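Local coordinates for protein adenylosuccinate lyase (Francisella tularensis subsp. tularensis, PDB 5HW2) that probably catalyses the fumarate-releasing cleavage of adenylosuccinate to AMP and of SAICAR to AICAR, two steps of purine nucleotide biosynthesis, at residues 21-26 against 96-101; 51-56 against 74-79; 88-93 against 187-192; 179-184 against 208-213. All coordinates share one frame; numbering follows the deposited sequence.

Contact 1 (21-26 against 96-101). With K (potassium ion), chain M.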
# COMPACT_ATOMS: atom_id res chain seq x y z
N ALA C 21 -22.40 -25.16 0.57
CA ALA C 21 -22.48 -26.24 1.54
C ALA C 21 -22.34 -25.72 2.97
O ALA C 21 -22.98 -26.26 3.89
CB ALA C 21 -21.41 -27.29 1.26
N LYS C 22 -21.53 -24.69 3.18
CA LYS C 22 -21.40 -24.12 4.51
C LYS C 22 -22.57 -23.21 4.84
O LYS C 22 -23.04 -23.18 5.99
CB LYS C 22 -20.08 -23.36 4.63
CG LYS C 22 -18.84 -24.25 4.53
CD LYS C 22 -18.75 -25.25 5.68
CE LYS C 22 -18.76 -26.69 5.19
NZ LYS C 22 -17.66 -26.96 4.22
N MET C 23 -23.07 -22.46 3.85
CA MET C 23 -24.28 -21.67 4.06
C MET C 23 -25.46 -22.55 4.44
O MET C 23 -26.31 -22.14 5.24
CB MET C 23 -24.60 -20.85 2.81
CG MET C 23 -23.66 -19.69 2.55
SD MET C 23 -24.08 -18.79 1.05
CE MET C 23 -22.89 -17.45 1.10
N LEU C 24 -25.53 -23.75 3.88
CA LEU C 24 -26.59 -24.68 4.23
C LEU C 24 -26.51 -25.07 5.70
O LEU C 24 -27.52 -25.06 6.42
CB LEU C 24 -26.52 -25.92 3.34
CG LEU C 24 -27.49 -27.05 3.68
CD1 LEU C 24 -28.93 -26.61 3.43
CD2 LEU C 24 -27.15 -28.29 2.88
N GLU C 25 -25.31 -25.42 6.17
CA GLU C 25 -25.13 -25.78 7.57
C GLU C 25 -25.56 -24.65 8.49
O GLU C 25 -26.16 -24.89 9.54
CB GLU C 25 -23.67 -26.16 7.83
CG GLU C 25 -23.34 -26.43 9.28
CD GLU C 25 -21.86 -26.65 9.51
OE1 GLU C 25 -21.08 -26.53 8.54
OE2 GLU C 25 -21.48 -26.94 10.66
N VAL C 26 -25.25 -23.41 8.11
CA VAL C 26 -25.67 -22.26 8.91
C VAL C 26 -27.19 -22.13 8.90
O VAL C 26 -27.81 -21.80 9.92
CB VAL C 26 -24.99 -20.98 8.40
CG1 VAL C 26 -25.48 -19.77 9.17
CG2 VAL C 26 -23.48 -21.11 8.52
N ASP C 96 -26.64 -12.79 7.97
CA ASP C 96 -26.54 -13.78 9.03
C ASP C 96 -26.07 -15.12 8.48
O ASP C 96 -25.39 -15.88 9.18
CB ASP C 96 -27.89 -13.95 9.73
CG ASP C 96 -28.16 -12.86 10.75
OD1 ASP C 96 -27.20 -12.38 11.38
OD2 ASP C 96 -29.34 -12.50 10.94
N ILE C 97 -26.41 -15.42 7.23
CA ILE C 97 -26.02 -16.69 6.63
C ILE C 97 -24.62 -16.61 6.05
O ILE C 97 -23.80 -17.51 6.23
CB ILE C 97 -27.05 -17.11 5.57
CG1 ILE C 97 -28.47 -17.06 6.15
CG2 ILE C 97 -26.74 -18.50 5.04
CD1 ILE C 97 -28.66 -17.94 7.37
N ILE C 98 -24.31 -15.51 5.35
CA ILE C 98 -23.03 -15.39 4.65
C ILE C 98 -21.88 -15.34 5.65
O ILE C 98 -20.95 -16.16 5.59
CB ILE C 98 -23.02 -14.15 3.74
CG1 ILE C 98 -24.33 -14.05 2.96
CG2 ILE C 98 -21.84 -14.21 2.79
CD1 ILE C 98 -24.49 -12.74 2.22
N ASP C 99 -21.93 -14.38 6.57
CA ASP C 99 -20.78 -14.15 7.44
C ASP C 99 -20.59 -15.30 8.42
O ASP C 99 -19.45 -15.66 8.75
CB ASP C 99 -20.93 -12.83 8.17
CG ASP C 99 -21.29 -11.71 7.28
OD1 ASP C 99 -20.78 -10.67 7.45
OD2 ASP C 99 -22.08 -11.87 6.41
N SER C 100 -21.68 -15.92 8.88
CA SER C 100 -21.53 -17.08 9.74
C SER C 100 -20.92 -18.26 8.99
O SER C 100 -20.15 -19.03 9.57
CB SER C 100 -22.89 -17.47 10.34
OG SER C 100 -23.46 -16.40 11.05
N ALA C 101 -21.24 -18.40 7.70
CA ALA C 101 -20.64 -19.45 6.89
C ALA C 101 -19.21 -19.11 6.48
O ALA C 101 -18.37 -20.00 6.39
CB ALA C 101 -21.49 -19.71 5.65
K K M . -27.29 -9.04 11.06
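Ser-100, whose CB lies 3.7 Å from Val-26 CG1, has its hydroxyl gripped twice. Ser-100 OG donates to Asp-96 O one helical turn earlier, at 2.7 Å and 16° from the carbonyl plane, and it also pairs with the backbone N of Gln-179. That turns the polar end back along its own helix and leaves CB as the surface that meets Val-26. The rest of the contact is apolar. Val-26 lays both methyls on the helix: CG1 goes to Ser-100 CB and the backbone near Asp-96, while Val-26 CG2 settles 3.6 Å from Ala-101 N. Because Ala-101 ends at CB, the backbones come close here, and that methyl sits 3.6 Å from Met-23 N. Met-23 runs on past it as an extended chain (chi2 179°), with CG against Ala-101 CB and the terminal CE reaching Ile-98 CG2 at 3.8 Å. The Met-23 and Ile-98 side chains lie side by side, pointing the same way. Ile-97 CG2 lies beside the Met-23 carbonyl, 3.7 Å from its O, and Ile-97 CD1 extends toward Val-26 CG1. Beyond this layer, Asp-96 turns its carboxylate off to the potassium ion, a long 3.4 Å from OD1, while OD2 takes the backbone N of Thr-93. Ile-69 of helix 68-77 covers the Met-23 and Ile-98 end. The two short segments cross at 114° with axes 8.5 Å apart, a steep helix-on-helix packing in the N-terminal, largely helical region of a fumarase/aspartase superfamily lyase, next to the fumarate-binding residue Thr-93.

Contact 2 (51-56 against 74-79)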
# COMPACT_ATOMS: atom_id res chain seq x y z
N ALA C 51 -30.80 -32.59 1.48
CA ALA C 51 -30.39 -31.36 0.81
C ALA C 51 -29.36 -31.64 -0.28
O ALA C 51 -28.48 -32.48 -0.13
CB ALA C 51 -29.82 -30.38 1.84
N GLN C 52 -29.50 -30.91 -1.38
CA GLN C 52 -28.59 -31.00 -2.52
C GLN C 52 -28.05 -29.62 -2.85
O GLN C 52 -28.80 -28.64 -2.86
CB GLN C 52 -29.30 -31.59 -3.75
CG GLN C 52 -29.84 -32.99 -3.56
CD GLN C 52 -28.75 -34.04 -3.54
OE1 GLN C 52 -28.21 -34.40 -4.58
NE2 GLN C 52 -28.43 -34.53 -2.35
N ILE C 53 -26.74 -29.55 -3.10
CA ILE C 53 -26.09 -28.31 -3.51
C ILE C 53 -25.91 -28.35 -5.02
O ILE C 53 -25.23 -29.23 -5.55
CB ILE C 53 -24.75 -28.12 -2.79
CG1 ILE C 53 -24.96 -28.07 -1.27
CG2 ILE C 53 -24.06 -26.85 -3.26
CD1 ILE C 53 -25.89 -26.97 -0.83
N ARG C 54 -26.53 -27.39 -5.71
CA ARG C 54 -26.58 -27.38 -7.17
C ARG C 54 -26.13 -26.01 -7.67
O ARG C 54 -26.95 -25.10 -7.84
CB ARG C 54 -27.99 -27.72 -7.66
CG ARG C 54 -28.46 -29.10 -7.21
CD ARG C 54 -29.96 -29.27 -7.37
NE ARG C 54 -30.40 -30.60 -6.96
CZ ARG C 54 -31.67 -30.98 -6.89
NH1 ARG C 54 -32.64 -30.14 -7.21
NH2 ARG C 54 -31.97 -32.22 -6.50
N PRO C 55 -24.83 -25.83 -7.92
CA PRO C 55 -24.33 -24.51 -8.30
C PRO C 55 -24.83 -24.03 -9.66
O PRO C 55 -24.93 -22.82 -9.87
CB PRO C 55 -22.80 -24.70 -8.30
CG PRO C 55 -22.58 -26.12 -7.89
CD PRO C 55 -23.93 -26.68 -7.75
N GLU C 56 -25.11 -24.95 -10.58
CA GLU C 56 -25.63 -24.54 -11.88
C GLU C 56 -27.06 -24.01 -11.76
O GLU C 56 -27.43 -23.05 -12.45
CB GLU C 56 -25.58 -25.71 -12.87
CG GLU C 56 -24.19 -26.00 -13.42
CD GLU C 56 -23.28 -26.71 -12.42
OE1 GLU C 56 -23.81 -27.44 -11.55
OE2 GLU C 56 -22.05 -26.53 -12.50
N THR C 74 -33.96 -20.09 -2.95
CA THR C 74 -34.91 -20.63 -3.92
C THR C 74 -34.49 -22.01 -4.39
O THR C 74 -35.34 -22.89 -4.58
CB THR C 74 -35.04 -19.67 -5.11
OG1 THR C 74 -35.40 -18.37 -4.64
CG2 THR C 74 -36.10 -20.17 -6.08
N SER C 75 -33.19 -22.23 -4.57
CA SER C 75 -32.71 -23.54 -5.01
C SER C 75 -32.89 -24.59 -3.93
O SER C 75 -33.04 -25.78 -4.23
CB SER C 75 -31.25 -23.45 -5.42
OG SER C 75 -30.43 -23.08 -4.33
N ILE C 76 -32.88 -24.18 -2.66
CA ILE C 76 -33.01 -25.15 -1.57
C ILE C 76 -34.48 -25.44 -1.28
O ILE C 76 -34.87 -26.60 -1.09
CB ILE C 76 -32.27 -24.65 -0.32
CG1 ILE C 76 -30.77 -24.57 -0.60
CG2 ILE C 76 -32.56 -25.55 0.87
CD1 ILE C 76 -30.15 -25.88 -1.03
N ALA C 77 -35.32 -24.40 -1.24
CA ALA C 77 -36.73 -24.59 -0.91
C ALA C 77 -37.45 -25.41 -1.97
O ALA C 77 -38.39 -26.15 -1.64
CB ALA C 77 -37.41 -23.23 -0.73
N GLU C 78 -37.04 -25.31 -3.23
CA GLU C 78 -37.69 -26.04 -4.31
C GLU C 78 -37.42 -27.55 -4.26
O GLU C 78 -37.84 -28.25 -5.18
CB GLU C 78 -37.27 -25.48 -5.67
CG GLU C 78 -35.82 -25.75 -6.03
CD GLU C 78 -35.40 -25.04 -7.31
OE1 GLU C 78 -36.01 -24.01 -7.66
OE2 GLU C 78 -34.45 -25.53 -7.98
N GLN C 79 -36.75 -28.05 -3.23
CA GLN C 79 -36.47 -29.47 -3.03
C GLN C 79 -37.42 -30.12 -2.04
O GLN C 79 -37.35 -31.34 -1.85
CB GLN C 79 -35.03 -29.66 -2.54
CG GLN C 79 -33.97 -29.35 -3.55
CD GLN C 79 -32.57 -29.56 -3.01
OE1 GLN C 79 -32.28 -30.47 -2.31
NE2 GLN C 79 -31.68 -28.70 -3.32
O HOH W 1 -28.54 -25.51 -4.47
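Between the end of helix 43-50 and the start of helix 55-65 the chain runs nearly extended from Ala-51 to Arg-54, and Gln-52 in this linker faces Gln-79, just past the C-terminal end of helix 68-77. The Gln-79 side chain, straight beyond CG (chi2 180°), puts its amide against the backbone of Gln-52 and uses both ends. Gln-79 NE2 donates to Gln-52 O at 2.9 Å, a fairly straight bond with the acceptor close to the amide plane. Gln-79 OE1 accepts Gln-52 N at 3.0 Å, on a lone pair in the carbonyl plane, though this bond is more bent (131°). The pattern copies what a neighbouring strand would offer to a single residue. A weak third bond runs from Gln-79 NE2 back to Ser-75 O. Over the amide lies the Arg-54 guanidinium, stacked with its plane 19° from that of the amide and Gln-79 CD 4.2 Å from the guanidinium plane. Ile-76 brings CD1 to 3.6 Å from Gln-52 O and meets Ile-53 CD1 more loosely. One water bridges the segments: it accepts from Arg-54 N at 3.0 Å and donates to Ser-75 OG. Glu-78 forms a salt bridge with Arg-57, and Arg-50 holds Gln-79 O, so the helix ends are joined by further polar links. With a flat cation over its face, the rotation of the Gln-79 amide is well defined, OE1 toward N-H and NE2 toward C=O. The direct hydrogen bonds between the segments all run through this neutral side chain, so the link should depend little on ionisation.

Contact 3 (88-93 against 187-192). With FUM (fumaric acid), chain N.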
# COMPACT_ATOMS: atom_id res chain seq x y z
N PHE C 88 -37.79 -21.93 6.52
CA PHE C 88 -36.43 -21.77 6.02
C PHE C 88 -36.13 -20.30 5.79
O PHE C 88 -36.96 -19.55 5.26
CB PHE C 88 -36.25 -22.56 4.72
CG PHE C 88 -34.86 -22.51 4.17
CD1 PHE C 88 -33.87 -23.35 4.68
CD2 PHE C 88 -34.53 -21.65 3.14
CE1 PHE C 88 -32.59 -23.31 4.18
CE2 PHE C 88 -33.24 -21.61 2.64
CZ PHE C 88 -32.27 -22.44 3.16
N HIS C 89 -34.94 -19.87 6.21
CA HIS C 89 -34.50 -18.48 6.09
C HIS C 89 -35.44 -17.53 6.82
O HIS C 89 -35.63 -16.39 6.41
CB HIS C 89 -34.36 -18.08 4.61
CG HIS C 89 -33.40 -16.95 4.37
ND1 HIS C 89 -32.04 -17.10 4.51
CD2 HIS C 89 -33.61 -15.67 4.00
CE1 HIS C 89 -31.45 -15.95 4.23
NE2 HIS C 89 -32.38 -15.07 3.91
N PHE C 90 -36.02 -18.00 7.93
CA PHE C 90 -37.01 -17.24 8.67
C PHE C 90 -36.34 -16.40 9.75
O PHE C 90 -35.55 -16.91 10.54
CB PHE C 90 -38.05 -18.18 9.30
CG PHE C 90 -39.03 -17.48 10.20
CD1 PHE C 90 -40.13 -16.83 9.67
CD2 PHE C 90 -38.86 -17.49 11.57
CE1 PHE C 90 -41.03 -16.19 10.49
CE2 PHE C 90 -39.76 -16.86 12.40
CZ PHE C 90 -40.85 -16.20 11.86
N GLY C 91 -36.67 -15.11 9.78
CA GLY C 91 -36.19 -14.22 10.82
C GLY C 91 -34.79 -13.70 10.61
O GLY C 91 -34.46 -12.59 11.02
N VAL C 92 -33.94 -14.50 9.96
CA VAL C 92 -32.55 -14.12 9.75
C VAL C 92 -32.46 -13.14 8.58
O VAL C 92 -33.34 -13.05 7.73
CB VAL C 92 -31.66 -15.35 9.51
CG1 VAL C 92 -31.86 -16.38 10.62
CG2 VAL C 92 -31.96 -15.96 8.15
N THR C 93 -31.36 -12.40 8.56
CA THR C 93 -30.99 -11.59 7.41
C THR C 93 -30.01 -12.36 6.54
O THR C 93 -29.41 -13.35 6.97
CB THR C 93 -30.39 -10.25 7.84
OG1 THR C 93 -30.39 -9.34 6.73
CG2 THR C 93 -28.96 -10.44 8.32
N TYR C 187 -32.47 -7.78 16.47
CA TYR C 187 -33.06 -9.01 16.99
C TYR C 187 -34.58 -8.90 17.08
O TYR C 187 -35.19 -9.27 18.09
CB TYR C 187 -32.47 -9.37 18.36
CG TYR C 187 -30.97 -9.56 18.35
CD1 TYR C 187 -30.12 -8.48 18.55
CD2 TYR C 187 -30.41 -10.81 18.14
CE1 TYR C 187 -28.75 -8.65 18.54
CE2 TYR C 187 -29.04 -10.98 18.14
CZ TYR C 187 -28.21 -9.90 18.34
OH TYR C 187 -26.85 -10.07 18.33
N CYS C 188 -35.20 -8.37 16.02
CA CYS C 188 -36.65 -8.24 15.99
C CYS C 188 -37.32 -9.61 16.02
O CYS C 188 -38.07 -9.94 16.95
CB CYS C 188 -37.08 -7.44 14.76
SG CYS C 188 -38.86 -7.28 14.57
N ILE C 189 -37.06 -10.42 15.00
CA ILE C 189 -37.70 -11.73 14.92
C ILE C 189 -36.94 -12.76 15.74
O ILE C 189 -37.56 -13.66 16.34
CB ILE C 189 -37.83 -12.17 13.45
CG1 ILE C 189 -38.26 -10.99 12.57
CG2 ILE C 189 -38.81 -13.32 13.31
CD1 ILE C 189 -39.63 -10.43 12.91
N LEU C 190 -35.62 -12.66 15.81
CA LEU C 190 -34.80 -13.63 16.52
C LEU C 190 -34.54 -13.18 17.96
O LEU C 190 -34.92 -12.08 18.37
CB LEU C 190 -33.48 -13.86 15.79
CG LEU C 190 -33.57 -14.57 14.43
CD1 LEU C 190 -32.21 -14.60 13.76
CD2 LEU C 190 -34.12 -15.97 14.60
N THR C 191 -33.89 -14.05 18.72
CA THR C 191 -33.56 -13.79 20.11
C THR C 191 -32.11 -14.19 20.37
O THR C 191 -31.54 -15.02 19.66
CB THR C 191 -34.48 -14.55 21.07
OG1 THR C 191 -34.40 -15.96 20.80
CG2 THR C 191 -35.92 -14.09 20.92
N THR C 192 -31.52 -13.58 21.40
CA THR C 192 -30.16 -13.93 21.78
C THR C 192 -30.05 -15.38 22.21
O THR C 192 -29.03 -16.04 21.96
CB THR C 192 -29.66 -13.00 22.89
OG1 THR C 192 -30.74 -12.70 23.79
CG2 THR C 192 -29.10 -11.71 22.31
OXT FUM N . -33.39 -10.28 3.55
C FUM N . -32.19 -9.95 3.67
O FUM N . -31.44 -10.46 4.52
C4 FUM N . -31.64 -8.91 2.79
C5 FUM N . -32.22 -7.71 2.74
C6 FUM N . -31.66 -6.68 1.86
O7 FUM N . -31.60 -5.50 2.27
O8 FUM N . -31.27 -7.02 0.72
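Phe-90, with CG trans to N (chi1 174°), brings its ring to Ile-189, whose chi1 of -42° leaves CG2 anti to the backbone N, facing the ring and Gly-91. This is loop-on-loop packing in the fumarase/aspartase fold of the lyase: residues 88-93 lead into helix 94-130, while the loop holding Tyr-187 to Thr-191 leads into helix 192-202. Ile-189 CG2 approaches the ring obliquely, 3.8 Å from Phe-90 CE2, and the two side chains stand about at right angles. The backbones come nearest at Gly-91 and Ile-189, CA to CA 5.0 Å, and Gly-91 CA meets Ile-189 CB at 3.7 Å. The positive phi of Gly-91, 81°, turns the chain here, and since glycine carries no CB, Ile-189 and Leu-190 can lie directly on its main chain. Leu-190 rests CG 4.0 Å from Gly-91 O and pushes CD1 against Val-92 CG1 at 3.6 Å, the tightest apolar touch between the loops. The other Val-92 methyl, CG2, lies over one face of the His-89 ring, toward its rim and 3.8 Å above its plane. The second subunit also reaches this contact: its His-358 bonds to Gly-91 N and packs on Ile-189, and its Lys-420 holds the carbonyls of Tyr-187 and Cys-188. Thr-191 is the N-cap of helix 192-202, its OG1 bonded to Asp-194 N. Away from Ile-189 and Leu-190, Thr-93 enters the fumarate-binding pocket. There Thr-93 OG1 donates to atom O of the bound fumarate at 2.7 Å.

Contact 4 (179-184 against 208-213). With K (potassium ion), chain M.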
# COMPACT_ATOMS: atom_id res chain seq x y z
N GLN C 179 -23.20 -14.90 13.80
CA GLN C 179 -24.25 -13.97 14.18
C GLN C 179 -25.58 -14.43 13.63
O GLN C 179 -25.66 -15.06 12.57
CB GLN C 179 -23.95 -12.55 13.69
CG GLN C 179 -23.95 -12.40 12.18
CD GLN C 179 -24.45 -11.05 11.73
OE1 GLN C 179 -24.99 -10.27 12.51
NE2 GLN C 179 -24.27 -10.76 10.44
N PHE C 180 -26.65 -14.10 14.37
CA PHE C 180 -28.04 -14.22 13.94
C PHE C 180 -28.79 -13.07 14.63
O PHE C 180 -29.45 -13.24 15.66
CB PHE C 180 -28.66 -15.57 14.29
CG PHE C 180 -27.87 -16.75 13.80
CD1 PHE C 180 -27.94 -17.15 12.47
CD2 PHE C 180 -27.07 -17.47 14.67
CE1 PHE C 180 -27.21 -18.24 12.02
CE2 PHE C 180 -26.34 -18.56 14.23
CZ PHE C 180 -26.42 -18.95 12.90
N SER C 181 -28.65 -11.87 14.07
CA SER C 181 -29.13 -10.66 14.72
C SER C 181 -30.22 -9.92 13.96
O SER C 181 -30.68 -8.87 14.44
CB SER C 181 -27.96 -9.70 14.98
OG SER C 181 -27.46 -9.15 13.77
N GLY C 182 -30.65 -10.41 12.81
CA GLY C 182 -31.71 -9.75 12.06
C GLY C 182 -31.16 -8.71 11.10
O GLY C 182 -29.97 -8.69 10.77
N ALA C 183 -32.06 -7.83 10.65
CA ALA C 183 -31.73 -6.89 9.58
C ALA C 183 -30.56 -5.98 9.95
O ALA C 183 -29.53 -5.99 9.27
CB ALA C 183 -32.96 -6.05 9.23
N VAL C 184 -30.70 -5.19 11.00
CA VAL C 184 -29.61 -4.30 11.38
C VAL C 184 -29.08 -4.62 12.77
O VAL C 184 -28.42 -3.79 13.39
CB VAL C 184 -30.03 -2.82 11.26
CG1 VAL C 184 -30.01 -2.38 9.83
CG2 VAL C 184 -31.38 -2.60 11.87
N GLU C 208 -20.36 -10.04 19.58
CA GLU C 208 -20.82 -9.27 20.73
C GLU C 208 -21.74 -8.13 20.31
O GLU C 208 -22.83 -7.96 20.86
CB GLU C 208 -19.63 -8.75 21.53
CG GLU C 208 -18.48 -9.74 21.62
CD GLU C 208 -17.83 -9.76 22.99
OE1 GLU C 208 -18.00 -10.76 23.73
OE2 GLU C 208 -17.15 -8.77 23.35
N VAL C 209 -21.31 -7.34 19.32
CA VAL C 209 -22.13 -6.28 18.74
C VAL C 209 -21.98 -6.37 17.23
O VAL C 209 -20.90 -6.09 16.69
CB VAL C 209 -21.74 -4.89 19.24
CG1 VAL C 209 -22.55 -3.83 18.51
CG2 VAL C 209 -21.97 -4.78 20.73
N SER C 210 -23.05 -6.76 16.55
CA SER C 210 -23.06 -6.86 15.10
C SER C 210 -24.19 -6.00 14.55
O SER C 210 -25.26 -5.90 15.15
CB SER C 210 -23.25 -8.31 14.64
OG SER C 210 -24.52 -8.81 15.02
N THR C 211 -23.93 -5.35 13.41
CA THR C 211 -24.98 -4.67 12.67
C THR C 211 -25.65 -5.68 11.74
O THR C 211 -25.98 -6.79 12.17
CB THR C 211 -24.41 -3.49 11.88
OG1 THR C 211 -23.41 -3.96 10.97
CG2 THR C 211 -23.79 -2.47 12.82
N GLN C 212 -25.84 -5.32 10.47
CA GLN C 212 -26.26 -6.32 9.51
C GLN C 212 -25.17 -7.37 9.30
O GLN C 212 -25.48 -8.55 9.10
CB GLN C 212 -26.65 -5.68 8.17
CG GLN C 212 -27.27 -6.67 7.17
CD GLN C 212 -28.27 -6.04 6.21
OE1 GLN C 212 -27.95 -5.77 5.05
NE2 GLN C 212 -29.47 -5.80 6.70
N VAL C 213 -23.91 -6.97 9.40
CA VAL C 213 -22.78 -7.86 9.16
C VAL C 213 -21.92 -7.93 10.42
O VAL C 213 -22.05 -7.13 11.34
CB VAL C 213 -21.93 -7.42 7.95
CG1 VAL C 213 -22.78 -7.40 6.69
CG2 VAL C 213 -21.32 -6.06 8.21
K K M . -27.29 -9.04 11.06
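A potassium site lies between loops 179-184 and 208-213, and five of its six ligand atoms come from them. Gln-179 and Ser-181 lend side chains: Ser-181 OG binds the ion at 2.7 Å and Gln-179 OE1, less tightly, at 3.0 Å. Three main-chain oxygens of the two segments also bind potassium, Gly-182 O at 2.7 Å, Thr-211 O at 2.8 Å and Gln-212 O at 2.7 Å, with Asp-96 as the remaining, longer ligand. Gln-179 does double duty. Its CG stands between N and the carbonyl carbon (chi1 66°), which brings OE1 to the ion. Gln-179 OE1 also receives Ser-210 OG at 2.9 Å, while Gln-179 NE2 donates to Gln-212 O at 2.9 Å from above the carbonyl plane, so that oxygen serves both the metal and the amide. In this fumarase/aspartase-type lyase the loops precede helices 192-202 and 217-244, and Gln-212 is a succinate-binding residue. Its chain, extended beyond CG, runs along Ala-183 O and delivers Gln-212 NE2 to that oxygen at 2.6 Å, again from out of the carbonyl plane. The same oxygen is near Gln-212 CA, close enough for a CA-H...O contact. The opposite end of that amide, OE1, is bonded to Ser-140 of the second subunit, which pins the Gln-212 rotation from across the interface. Glu-300 holds Thr-211 OG1 through its backbone oxygen.

Overall arrangement
All four contacts lie at one end of the elongated chain, within the part that belongs to the lyase family. Contact 1 lies between contact 2 and contacts 3 and 4: its centre is about 14 Å from each of the other three centres. It shares side-chain packing with contacts 2 and 3, and Asp-96 probably bonds to Ser-181 N and Gly-182 N of contact 4. Contact 2 is nested within the chain loop that contact 1 closes, whereas the segments of contact 3 alternate with those of both contact 1 and contact 4. Contacts 3 and 4, about 10 Å apart between centres, are both reached by the second subunit. Potassium joins helix 94-130 to contact 4, and fumarate lies beside contact 3, which places the ligand-binding loops next to the helical packing.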